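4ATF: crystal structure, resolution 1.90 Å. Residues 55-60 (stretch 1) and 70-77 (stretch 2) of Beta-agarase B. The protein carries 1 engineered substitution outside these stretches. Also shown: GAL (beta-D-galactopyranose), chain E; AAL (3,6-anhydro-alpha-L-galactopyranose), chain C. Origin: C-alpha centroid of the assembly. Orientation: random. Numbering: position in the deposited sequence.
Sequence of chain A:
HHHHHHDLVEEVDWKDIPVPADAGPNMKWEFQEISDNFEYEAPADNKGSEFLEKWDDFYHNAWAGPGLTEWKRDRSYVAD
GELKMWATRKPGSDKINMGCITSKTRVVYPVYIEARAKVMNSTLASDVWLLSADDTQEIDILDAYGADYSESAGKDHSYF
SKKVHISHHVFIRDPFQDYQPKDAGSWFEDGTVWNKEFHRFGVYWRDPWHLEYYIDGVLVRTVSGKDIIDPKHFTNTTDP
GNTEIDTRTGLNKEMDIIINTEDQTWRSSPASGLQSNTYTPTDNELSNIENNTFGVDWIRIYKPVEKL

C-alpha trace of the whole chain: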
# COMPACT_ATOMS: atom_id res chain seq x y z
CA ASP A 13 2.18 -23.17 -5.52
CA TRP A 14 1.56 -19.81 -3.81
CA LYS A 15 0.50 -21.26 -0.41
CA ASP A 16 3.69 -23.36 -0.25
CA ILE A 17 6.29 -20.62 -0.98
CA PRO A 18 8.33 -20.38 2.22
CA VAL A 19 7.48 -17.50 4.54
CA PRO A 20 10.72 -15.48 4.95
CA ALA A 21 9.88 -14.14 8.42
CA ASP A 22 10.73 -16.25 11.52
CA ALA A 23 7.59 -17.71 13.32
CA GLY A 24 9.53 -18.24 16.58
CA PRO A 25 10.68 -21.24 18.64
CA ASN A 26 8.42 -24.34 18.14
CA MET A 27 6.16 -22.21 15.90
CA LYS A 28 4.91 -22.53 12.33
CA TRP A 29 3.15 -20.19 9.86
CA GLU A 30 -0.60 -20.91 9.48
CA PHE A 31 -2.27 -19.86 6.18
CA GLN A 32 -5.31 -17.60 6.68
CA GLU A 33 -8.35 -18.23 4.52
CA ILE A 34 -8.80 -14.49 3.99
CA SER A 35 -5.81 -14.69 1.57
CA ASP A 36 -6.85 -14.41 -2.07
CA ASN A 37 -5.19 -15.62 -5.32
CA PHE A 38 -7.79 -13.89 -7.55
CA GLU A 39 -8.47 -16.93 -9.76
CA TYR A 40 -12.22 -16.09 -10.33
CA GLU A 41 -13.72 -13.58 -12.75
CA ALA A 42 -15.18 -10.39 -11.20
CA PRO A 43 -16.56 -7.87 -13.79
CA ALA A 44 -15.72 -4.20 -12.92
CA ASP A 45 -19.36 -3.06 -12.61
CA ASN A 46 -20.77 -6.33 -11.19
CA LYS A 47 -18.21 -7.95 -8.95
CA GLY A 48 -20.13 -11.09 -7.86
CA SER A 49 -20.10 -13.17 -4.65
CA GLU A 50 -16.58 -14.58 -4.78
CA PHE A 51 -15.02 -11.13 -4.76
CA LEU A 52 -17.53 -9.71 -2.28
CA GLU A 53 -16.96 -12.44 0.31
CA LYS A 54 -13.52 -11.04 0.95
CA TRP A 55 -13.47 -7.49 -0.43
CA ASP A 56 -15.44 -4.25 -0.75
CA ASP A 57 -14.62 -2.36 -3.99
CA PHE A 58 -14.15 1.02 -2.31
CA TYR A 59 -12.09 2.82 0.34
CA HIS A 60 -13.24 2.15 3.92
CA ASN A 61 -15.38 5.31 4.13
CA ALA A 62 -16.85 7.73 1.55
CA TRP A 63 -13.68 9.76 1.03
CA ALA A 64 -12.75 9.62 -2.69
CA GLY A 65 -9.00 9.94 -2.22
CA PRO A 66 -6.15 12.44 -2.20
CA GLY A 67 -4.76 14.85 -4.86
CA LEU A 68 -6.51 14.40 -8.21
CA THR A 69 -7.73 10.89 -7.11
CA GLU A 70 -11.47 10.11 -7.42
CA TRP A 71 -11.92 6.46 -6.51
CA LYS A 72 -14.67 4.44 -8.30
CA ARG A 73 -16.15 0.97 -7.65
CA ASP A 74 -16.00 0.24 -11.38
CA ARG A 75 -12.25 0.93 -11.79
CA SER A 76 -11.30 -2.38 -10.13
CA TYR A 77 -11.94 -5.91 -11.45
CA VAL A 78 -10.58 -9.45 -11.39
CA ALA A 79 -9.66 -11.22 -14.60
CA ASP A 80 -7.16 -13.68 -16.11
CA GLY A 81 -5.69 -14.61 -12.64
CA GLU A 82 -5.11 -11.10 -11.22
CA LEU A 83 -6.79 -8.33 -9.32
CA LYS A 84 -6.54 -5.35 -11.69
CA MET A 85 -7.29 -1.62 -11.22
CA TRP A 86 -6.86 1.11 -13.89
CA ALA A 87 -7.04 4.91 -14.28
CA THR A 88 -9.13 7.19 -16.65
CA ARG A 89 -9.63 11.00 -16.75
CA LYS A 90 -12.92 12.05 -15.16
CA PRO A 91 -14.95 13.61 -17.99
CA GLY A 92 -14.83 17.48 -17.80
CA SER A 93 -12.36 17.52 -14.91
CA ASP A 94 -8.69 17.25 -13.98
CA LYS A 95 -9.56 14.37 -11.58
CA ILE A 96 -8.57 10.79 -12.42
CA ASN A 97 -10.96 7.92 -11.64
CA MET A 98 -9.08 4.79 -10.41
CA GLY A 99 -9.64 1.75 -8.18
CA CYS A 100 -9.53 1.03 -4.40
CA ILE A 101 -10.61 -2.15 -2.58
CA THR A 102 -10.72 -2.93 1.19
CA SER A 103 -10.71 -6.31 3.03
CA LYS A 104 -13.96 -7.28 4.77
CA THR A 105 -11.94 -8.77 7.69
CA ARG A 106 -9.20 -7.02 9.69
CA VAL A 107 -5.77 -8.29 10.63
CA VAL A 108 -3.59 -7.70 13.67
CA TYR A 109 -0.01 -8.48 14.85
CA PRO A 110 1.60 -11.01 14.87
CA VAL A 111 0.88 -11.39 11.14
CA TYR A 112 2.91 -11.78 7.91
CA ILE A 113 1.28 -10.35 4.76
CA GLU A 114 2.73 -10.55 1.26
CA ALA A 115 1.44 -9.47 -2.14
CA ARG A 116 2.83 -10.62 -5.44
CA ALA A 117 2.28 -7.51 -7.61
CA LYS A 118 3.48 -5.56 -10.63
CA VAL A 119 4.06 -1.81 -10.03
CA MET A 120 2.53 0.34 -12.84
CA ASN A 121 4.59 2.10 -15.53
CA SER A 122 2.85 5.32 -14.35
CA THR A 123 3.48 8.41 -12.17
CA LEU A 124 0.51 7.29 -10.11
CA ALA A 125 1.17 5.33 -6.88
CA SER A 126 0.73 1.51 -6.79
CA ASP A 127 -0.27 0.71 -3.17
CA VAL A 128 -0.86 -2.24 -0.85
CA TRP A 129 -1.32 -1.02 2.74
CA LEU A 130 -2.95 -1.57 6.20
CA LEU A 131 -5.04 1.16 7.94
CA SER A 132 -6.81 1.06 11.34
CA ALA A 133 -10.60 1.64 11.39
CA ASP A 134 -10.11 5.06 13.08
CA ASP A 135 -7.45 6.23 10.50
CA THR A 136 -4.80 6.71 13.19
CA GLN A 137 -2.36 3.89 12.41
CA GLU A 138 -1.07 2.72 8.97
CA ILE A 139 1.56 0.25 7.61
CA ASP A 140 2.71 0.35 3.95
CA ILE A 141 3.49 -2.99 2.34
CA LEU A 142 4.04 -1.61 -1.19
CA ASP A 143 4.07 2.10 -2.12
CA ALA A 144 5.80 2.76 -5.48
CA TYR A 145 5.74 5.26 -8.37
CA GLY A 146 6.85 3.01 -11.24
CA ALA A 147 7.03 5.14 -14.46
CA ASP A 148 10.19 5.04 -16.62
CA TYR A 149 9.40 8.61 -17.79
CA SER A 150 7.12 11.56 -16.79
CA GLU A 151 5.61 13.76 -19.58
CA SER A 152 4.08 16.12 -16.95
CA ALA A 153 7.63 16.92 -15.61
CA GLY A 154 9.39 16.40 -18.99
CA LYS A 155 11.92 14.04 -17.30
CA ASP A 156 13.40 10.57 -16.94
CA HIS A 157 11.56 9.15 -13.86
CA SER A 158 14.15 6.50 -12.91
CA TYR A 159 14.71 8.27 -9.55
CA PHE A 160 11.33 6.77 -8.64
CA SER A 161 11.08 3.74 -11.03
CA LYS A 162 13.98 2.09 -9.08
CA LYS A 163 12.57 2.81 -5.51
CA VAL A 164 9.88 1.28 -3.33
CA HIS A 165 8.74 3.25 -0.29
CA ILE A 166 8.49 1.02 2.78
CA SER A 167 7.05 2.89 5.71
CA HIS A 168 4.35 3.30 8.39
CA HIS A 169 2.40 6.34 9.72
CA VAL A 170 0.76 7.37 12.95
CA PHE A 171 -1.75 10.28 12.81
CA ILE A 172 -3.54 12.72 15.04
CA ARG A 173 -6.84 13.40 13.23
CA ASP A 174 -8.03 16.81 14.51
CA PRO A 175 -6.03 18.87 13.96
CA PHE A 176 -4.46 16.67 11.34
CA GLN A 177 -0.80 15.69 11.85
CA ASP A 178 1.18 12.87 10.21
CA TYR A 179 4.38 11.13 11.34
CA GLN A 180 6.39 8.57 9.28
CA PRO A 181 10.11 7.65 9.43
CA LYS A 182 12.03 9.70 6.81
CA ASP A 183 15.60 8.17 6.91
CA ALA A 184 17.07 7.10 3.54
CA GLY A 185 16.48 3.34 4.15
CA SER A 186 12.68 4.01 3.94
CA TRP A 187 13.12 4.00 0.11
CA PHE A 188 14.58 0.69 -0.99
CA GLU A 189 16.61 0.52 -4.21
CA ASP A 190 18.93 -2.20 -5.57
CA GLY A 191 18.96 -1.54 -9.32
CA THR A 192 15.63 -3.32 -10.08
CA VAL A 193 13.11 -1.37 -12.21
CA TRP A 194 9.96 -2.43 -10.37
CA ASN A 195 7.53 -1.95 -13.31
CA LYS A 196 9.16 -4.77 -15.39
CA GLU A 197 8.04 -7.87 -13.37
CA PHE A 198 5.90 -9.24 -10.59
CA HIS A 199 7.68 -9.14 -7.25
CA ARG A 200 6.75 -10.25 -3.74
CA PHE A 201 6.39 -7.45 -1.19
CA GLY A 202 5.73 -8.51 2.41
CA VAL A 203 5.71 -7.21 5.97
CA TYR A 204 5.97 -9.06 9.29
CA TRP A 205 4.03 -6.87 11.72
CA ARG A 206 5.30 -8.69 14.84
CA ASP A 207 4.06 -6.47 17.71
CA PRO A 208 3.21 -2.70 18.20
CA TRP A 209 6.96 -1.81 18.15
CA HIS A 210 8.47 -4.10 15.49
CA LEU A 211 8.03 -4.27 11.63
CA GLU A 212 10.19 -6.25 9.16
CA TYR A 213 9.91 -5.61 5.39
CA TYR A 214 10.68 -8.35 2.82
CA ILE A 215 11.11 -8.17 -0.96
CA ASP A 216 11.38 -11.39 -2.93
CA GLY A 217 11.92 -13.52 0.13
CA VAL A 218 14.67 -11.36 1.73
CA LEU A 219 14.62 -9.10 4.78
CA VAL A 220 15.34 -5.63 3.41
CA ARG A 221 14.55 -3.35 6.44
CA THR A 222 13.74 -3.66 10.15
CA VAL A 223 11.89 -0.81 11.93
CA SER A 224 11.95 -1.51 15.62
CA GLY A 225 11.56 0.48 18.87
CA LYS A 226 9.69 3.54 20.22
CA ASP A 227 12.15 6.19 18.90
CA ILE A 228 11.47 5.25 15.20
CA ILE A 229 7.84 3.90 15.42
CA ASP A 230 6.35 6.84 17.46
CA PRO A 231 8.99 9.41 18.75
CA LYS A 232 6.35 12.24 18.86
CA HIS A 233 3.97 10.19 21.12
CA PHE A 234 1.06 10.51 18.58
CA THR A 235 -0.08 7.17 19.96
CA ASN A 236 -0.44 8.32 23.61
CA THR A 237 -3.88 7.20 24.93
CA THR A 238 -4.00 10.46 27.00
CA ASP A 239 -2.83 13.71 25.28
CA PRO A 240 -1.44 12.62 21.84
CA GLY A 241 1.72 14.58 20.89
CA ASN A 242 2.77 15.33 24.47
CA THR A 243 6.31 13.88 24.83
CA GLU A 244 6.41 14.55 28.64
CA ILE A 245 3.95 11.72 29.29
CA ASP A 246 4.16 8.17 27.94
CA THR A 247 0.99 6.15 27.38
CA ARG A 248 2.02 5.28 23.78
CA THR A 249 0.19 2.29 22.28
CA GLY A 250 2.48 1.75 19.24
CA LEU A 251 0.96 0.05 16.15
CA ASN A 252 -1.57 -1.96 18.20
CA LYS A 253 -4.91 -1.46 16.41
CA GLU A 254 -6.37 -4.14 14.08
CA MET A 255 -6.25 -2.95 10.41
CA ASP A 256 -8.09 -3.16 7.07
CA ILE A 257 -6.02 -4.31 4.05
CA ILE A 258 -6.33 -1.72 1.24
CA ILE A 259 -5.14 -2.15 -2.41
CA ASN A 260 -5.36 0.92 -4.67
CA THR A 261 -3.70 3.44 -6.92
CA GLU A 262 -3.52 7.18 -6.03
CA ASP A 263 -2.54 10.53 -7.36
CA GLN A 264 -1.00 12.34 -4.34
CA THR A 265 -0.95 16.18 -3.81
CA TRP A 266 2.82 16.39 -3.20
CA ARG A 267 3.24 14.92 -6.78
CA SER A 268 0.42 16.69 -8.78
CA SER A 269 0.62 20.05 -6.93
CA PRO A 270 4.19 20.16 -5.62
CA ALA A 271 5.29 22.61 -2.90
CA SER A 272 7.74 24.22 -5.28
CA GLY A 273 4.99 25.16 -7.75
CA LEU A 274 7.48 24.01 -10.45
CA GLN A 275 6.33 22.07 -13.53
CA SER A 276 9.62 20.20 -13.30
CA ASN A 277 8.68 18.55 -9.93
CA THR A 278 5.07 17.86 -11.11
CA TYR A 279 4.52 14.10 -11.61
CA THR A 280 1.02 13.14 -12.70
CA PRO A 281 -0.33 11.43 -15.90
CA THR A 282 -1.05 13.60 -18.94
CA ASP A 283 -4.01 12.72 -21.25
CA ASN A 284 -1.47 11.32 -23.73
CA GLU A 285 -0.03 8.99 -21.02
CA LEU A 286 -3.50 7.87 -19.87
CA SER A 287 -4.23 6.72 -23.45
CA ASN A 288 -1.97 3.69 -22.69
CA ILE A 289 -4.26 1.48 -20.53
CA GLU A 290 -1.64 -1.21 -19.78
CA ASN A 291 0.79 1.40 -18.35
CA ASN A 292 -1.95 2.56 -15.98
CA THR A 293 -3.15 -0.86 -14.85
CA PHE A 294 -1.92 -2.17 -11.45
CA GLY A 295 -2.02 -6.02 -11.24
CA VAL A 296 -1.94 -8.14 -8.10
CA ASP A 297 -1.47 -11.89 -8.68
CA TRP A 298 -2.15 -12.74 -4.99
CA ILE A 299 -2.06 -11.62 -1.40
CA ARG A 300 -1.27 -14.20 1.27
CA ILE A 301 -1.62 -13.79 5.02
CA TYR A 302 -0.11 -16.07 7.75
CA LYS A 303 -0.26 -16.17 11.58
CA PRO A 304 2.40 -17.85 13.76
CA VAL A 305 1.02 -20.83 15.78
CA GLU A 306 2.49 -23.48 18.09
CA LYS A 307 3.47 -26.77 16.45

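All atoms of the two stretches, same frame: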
# COMPACT_ATOMS: atom_id res chain seq x y z
N TRP A 55 -13.83 -8.87 -0.18
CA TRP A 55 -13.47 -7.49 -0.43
C TRP A 55 -14.69 -6.59 -0.61
O TRP A 55 -15.73 -7.02 -1.12
CB TRP A 55 -12.61 -7.37 -1.72
CG TRP A 55 -11.44 -8.30 -1.67
CD1 TRP A 55 -11.34 -9.54 -2.24
CD2 TRP A 55 -10.16 -8.04 -1.04
NE1 TRP A 55 -10.06 -10.09 -2.01
CE2 TRP A 55 -9.34 -9.21 -1.24
CE3 TRP A 55 -9.63 -6.95 -0.32
CZ2 TRP A 55 -8.01 -9.32 -0.72
CZ3 TRP A 55 -8.30 -7.04 0.20
CH2 TRP A 55 -7.50 -8.24 -0.02
N ASP A 56 -14.51 -5.31 -0.29
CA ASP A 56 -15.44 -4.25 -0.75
C ASP A 56 -14.71 -3.43 -1.81
O ASP A 56 -13.48 -3.14 -1.62
CB ASP A 56 -15.77 -3.33 0.44
CG ASP A 56 -16.82 -2.24 0.08
OD1 ASP A 56 -17.56 -2.37 -0.93
OD2 ASP A 56 -16.87 -1.24 0.81
N ASP A 57 -15.38 -3.02 -2.90
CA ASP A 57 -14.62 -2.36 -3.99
C ASP A 57 -14.60 -0.84 -3.82
O ASP A 57 -14.72 -0.06 -4.79
CB ASP A 57 -15.07 -2.79 -5.42
CG ASP A 57 -16.62 -2.62 -5.66
OD1 ASP A 57 -17.39 -2.30 -4.69
OD2 ASP A 57 -17.06 -2.84 -6.85
N PHE A 58 -14.35 -0.41 -2.57
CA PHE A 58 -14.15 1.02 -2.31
C PHE A 58 -13.18 1.19 -1.17
O PHE A 58 -12.77 0.20 -0.54
CB PHE A 58 -15.48 1.77 -2.03
CG PHE A 58 -15.41 3.27 -2.37
CD1 PHE A 58 -15.37 3.68 -3.70
CD2 PHE A 58 -15.31 4.24 -1.37
CE1 PHE A 58 -15.26 5.05 -4.08
CE2 PHE A 58 -15.18 5.63 -1.72
CZ PHE A 58 -15.15 6.02 -3.09
N TYR A 59 -12.80 2.44 -0.91
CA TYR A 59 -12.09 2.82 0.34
C TYR A 59 -12.99 2.57 1.57
O TYR A 59 -14.15 2.28 1.42
CB TYR A 59 -11.66 4.27 0.21
CG TYR A 59 -10.88 4.83 1.39
CD1 TYR A 59 -9.54 4.41 1.65
CD2 TYR A 59 -11.43 5.88 2.17
CE1 TYR A 59 -8.77 5.01 2.74
CE2 TYR A 59 -10.67 6.45 3.26
CZ TYR A 59 -9.37 6.01 3.52
OH TYR A 59 -8.67 6.59 4.58
N HIS A 60 -12.44 2.63 2.79
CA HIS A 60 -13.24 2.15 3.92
C HIS A 60 -14.23 3.19 4.47
O HIS A 60 -14.91 2.92 5.41
CB HIS A 60 -12.40 1.46 5.00
CG HIS A 60 -11.54 2.36 5.85
ND1 HIS A 60 -10.79 1.86 6.90
CD2 HIS A 60 -11.28 3.69 5.78
CE1 HIS A 60 -10.13 2.87 7.47
NE2 HIS A 60 -10.41 3.98 6.81
N GLU A 70 -10.04 10.26 -7.76
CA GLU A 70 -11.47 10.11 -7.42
C GLU A 70 -11.79 8.62 -7.55
O GLU A 70 -11.95 8.12 -8.68
CB GLU A 70 -12.34 11.00 -8.33
CG GLU A 70 -13.86 10.72 -8.03
CD GLU A 70 -14.78 11.61 -8.89
OE1 GLU A 70 -14.99 12.79 -8.50
OE2 GLU A 70 -15.32 11.11 -9.94
N TRP A 71 -11.74 7.89 -6.43
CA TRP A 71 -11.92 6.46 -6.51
C TRP A 71 -13.31 6.10 -7.03
O TRP A 71 -14.29 6.78 -6.71
CB TRP A 71 -11.71 5.78 -5.16
CG TRP A 71 -10.22 5.76 -4.76
CD1 TRP A 71 -9.12 5.42 -5.54
CD2 TRP A 71 -9.71 6.06 -3.47
NE1 TRP A 71 -7.96 5.49 -4.80
CE2 TRP A 71 -8.29 5.92 -3.53
CE3 TRP A 71 -10.31 6.46 -2.25
CZ2 TRP A 71 -7.45 6.14 -2.38
CZ3 TRP A 71 -9.46 6.68 -1.12
CH2 TRP A 71 -8.06 6.53 -1.22
N LYS A 72 -13.40 4.97 -7.74
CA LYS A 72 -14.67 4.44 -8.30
C LYS A 72 -14.74 2.94 -8.12
O LYS A 72 -13.71 2.22 -8.31
CB LYS A 72 -14.74 4.79 -9.81
CG LYS A 72 -15.01 6.29 -10.08
CD LYS A 72 -16.49 6.69 -9.68
CE LYS A 72 -16.72 8.14 -10.04
NZ LYS A 72 -18.07 8.66 -9.68
N ARG A 73 -15.92 2.43 -7.77
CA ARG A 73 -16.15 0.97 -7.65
C ARG A 73 -15.83 0.27 -8.96
O ARG A 73 -15.26 -0.80 -8.94
CB ARG A 73 -17.59 0.64 -7.22
CG ARG A 73 -17.83 1.04 -5.76
CD ARG A 73 -19.25 0.78 -5.33
NE ARG A 73 -19.51 1.28 -3.96
CZ ARG A 73 -19.12 0.70 -2.85
NH1 ARG A 73 -18.42 -0.44 -2.88
NH2 ARG A 73 -19.44 1.27 -1.66
N ASP A 74 -16.17 0.88 -10.09
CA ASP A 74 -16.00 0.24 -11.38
C ASP A 74 -14.61 0.48 -12.06
O ASP A 74 -14.46 0.22 -13.27
CB ASP A 74 -17.17 0.65 -12.28
CG ASP A 74 -17.10 2.13 -12.73
OD1 ASP A 74 -16.20 2.90 -12.31
OD2 ASP A 74 -17.97 2.52 -13.54
N ARG A 75 -13.61 0.88 -11.27
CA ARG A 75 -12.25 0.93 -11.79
C ARG A 75 -11.37 -0.21 -11.21
O ARG A 75 -10.13 -0.20 -11.36
CB ARG A 75 -11.61 2.33 -11.57
CG ARG A 75 -12.15 3.40 -12.57
CD ARG A 75 -11.64 3.08 -13.98
NE ARG A 75 -12.22 3.89 -15.07
CZ ARG A 75 -13.40 3.63 -15.66
NH1 ARG A 75 -14.16 2.58 -15.31
NH2 ARG A 75 -13.83 4.40 -16.65
N SER A 76 -11.99 -1.13 -10.49
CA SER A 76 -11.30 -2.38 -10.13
C SER A 76 -12.06 -3.57 -10.71
O SER A 76 -13.30 -3.52 -10.92
CB SER A 76 -11.17 -2.50 -8.58
OG SER A 76 -12.50 -2.41 -8.01
N TYR A 77 -11.32 -4.65 -10.99
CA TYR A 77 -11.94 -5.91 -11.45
C TYR A 77 -11.00 -7.09 -11.19
O TYR A 77 -9.85 -6.89 -10.76
CB TYR A 77 -12.33 -5.84 -12.93
CG TYR A 77 -11.16 -5.65 -13.89
CD1 TYR A 77 -10.54 -4.40 -13.99
CD2 TYR A 77 -10.77 -6.67 -14.77
CE1 TYR A 77 -9.46 -4.16 -14.96
CE2 TYR A 77 -9.69 -6.46 -15.75
CZ TYR A 77 -9.06 -5.21 -15.81
OH TYR A 77 -8.04 -4.99 -16.66
C1 GAL E . -8.44 10.20 5.15
C2 GAL E . -9.67 9.92 6.04
C3 GAL E . -10.86 10.80 5.61
C4 GAL E . -10.44 12.28 5.52
C5 GAL E . -9.17 12.44 4.66
C6 GAL E . -8.88 13.93 4.65
O2 GAL E . -10.03 8.52 6.08
O3 GAL E . -11.84 10.70 6.62
O4 GAL E . -10.04 12.70 6.81
O5 GAL E . -8.09 11.61 5.21
O6 GAL E . -7.84 13.96 3.73
C1 AAL C . -3.39 8.60 4.43
C2 AAL C . -3.76 10.10 4.66
C3 AAL C . -5.03 10.15 5.57
C4 AAL C . -6.20 9.37 5.10
C5 AAL C . -5.66 7.96 5.12
C6 AAL C . -5.12 7.95 6.58
O2 AAL C . -4.02 10.72 3.41
O3 AAL C . -4.78 9.36 6.79
O4 AAL C . -7.42 9.46 5.79
O5 AAL C . -4.58 7.73 4.18
O HOH W 1 -18.47 0.72 0.89

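The contact divides into a charged end and an aromatic end, and it closes without any backbone-to-backbone hydrogen bond between the stretches. Side chains make the hydrogen bonds and salt bridges; the two stretches together bury 438 Å², summed over both sides.

The charged end is organized around one nitrogen. Arg 73 NH1 donates to Asp 56 OD1 at 2.9 Å and to Asp 57 OD1 at 2.8 Å, and both hydrogen bonds belong to salt bridges. The two carboxylate oxygens lie at the edge of the guanidinium, near its plane, where its N-H groups point. Consecutive aspartates share this nitrogen, and their side chains set out differently: Asp 57, chi1 p, directs its CA-to-CB bond toward the other stretch, whereas Asp 56, chi1 t, starts sideways and brings its end nearer. Arginine suits the place through its reach: chi2 and chi3, both t, extend the chain so that its charge meets the aspartates, while the residue stays exposed. A water extends the pairing, donating to Asp 56 OD2 at 2.5 Å and accepting from Arg 73 NH2 at 2.8 Å. Asp 57 is buried, but its charge is answered: OD1 by Arg 73, OD2 by a hydrogen bond elsewhere in the structure.

Backbone packing is tight beside these bridges. The CA atoms of Asp 57 and Arg 73 are 5.2 Å apart, and Arg 73 CA makes a CA-H...O contact with Asp 57 O at 3.4 Å. Ser 76, a small residue whose CA-to-CB bond points toward the first stretch, packs close by, its OG 3.7 Å from Asp 57 CB. Within the second stretch, Arg 75 N donates to Lys 72 O at 3.3 Å, helping to fold the turn that presents Arg 73.

Phe 58 links the two ends. Phe 58 CB lies over one face of the Arg 73 guanidinium, 3.8 Å from Arg 73 NH1, so the plane that binds carboxylates at its edge packs against carbon on its face. The ring itself reaches Trp 71: Phe 58 CE1 is 3.8 Å from Trp 71 CB, and Trp 71 O lies near the ring plane at its edge, 3.3 Å from Phe 58 CE1.

At the aromatic end, Trp 71 and Tyr 59 are both buried and point toward each other's stretch. Trp 71 CZ3 sits over one face of the tyrosine ring, 3.4 Å from Tyr 59 CG, with the six-membered ring inclined at 31° to it. Tyrosine serves two surfaces here: the ring packs against tryptophan while Tyr 59 OH donates to O2 of the bound galactose (GAL) at 2.8 Å, in keeping with an agarase.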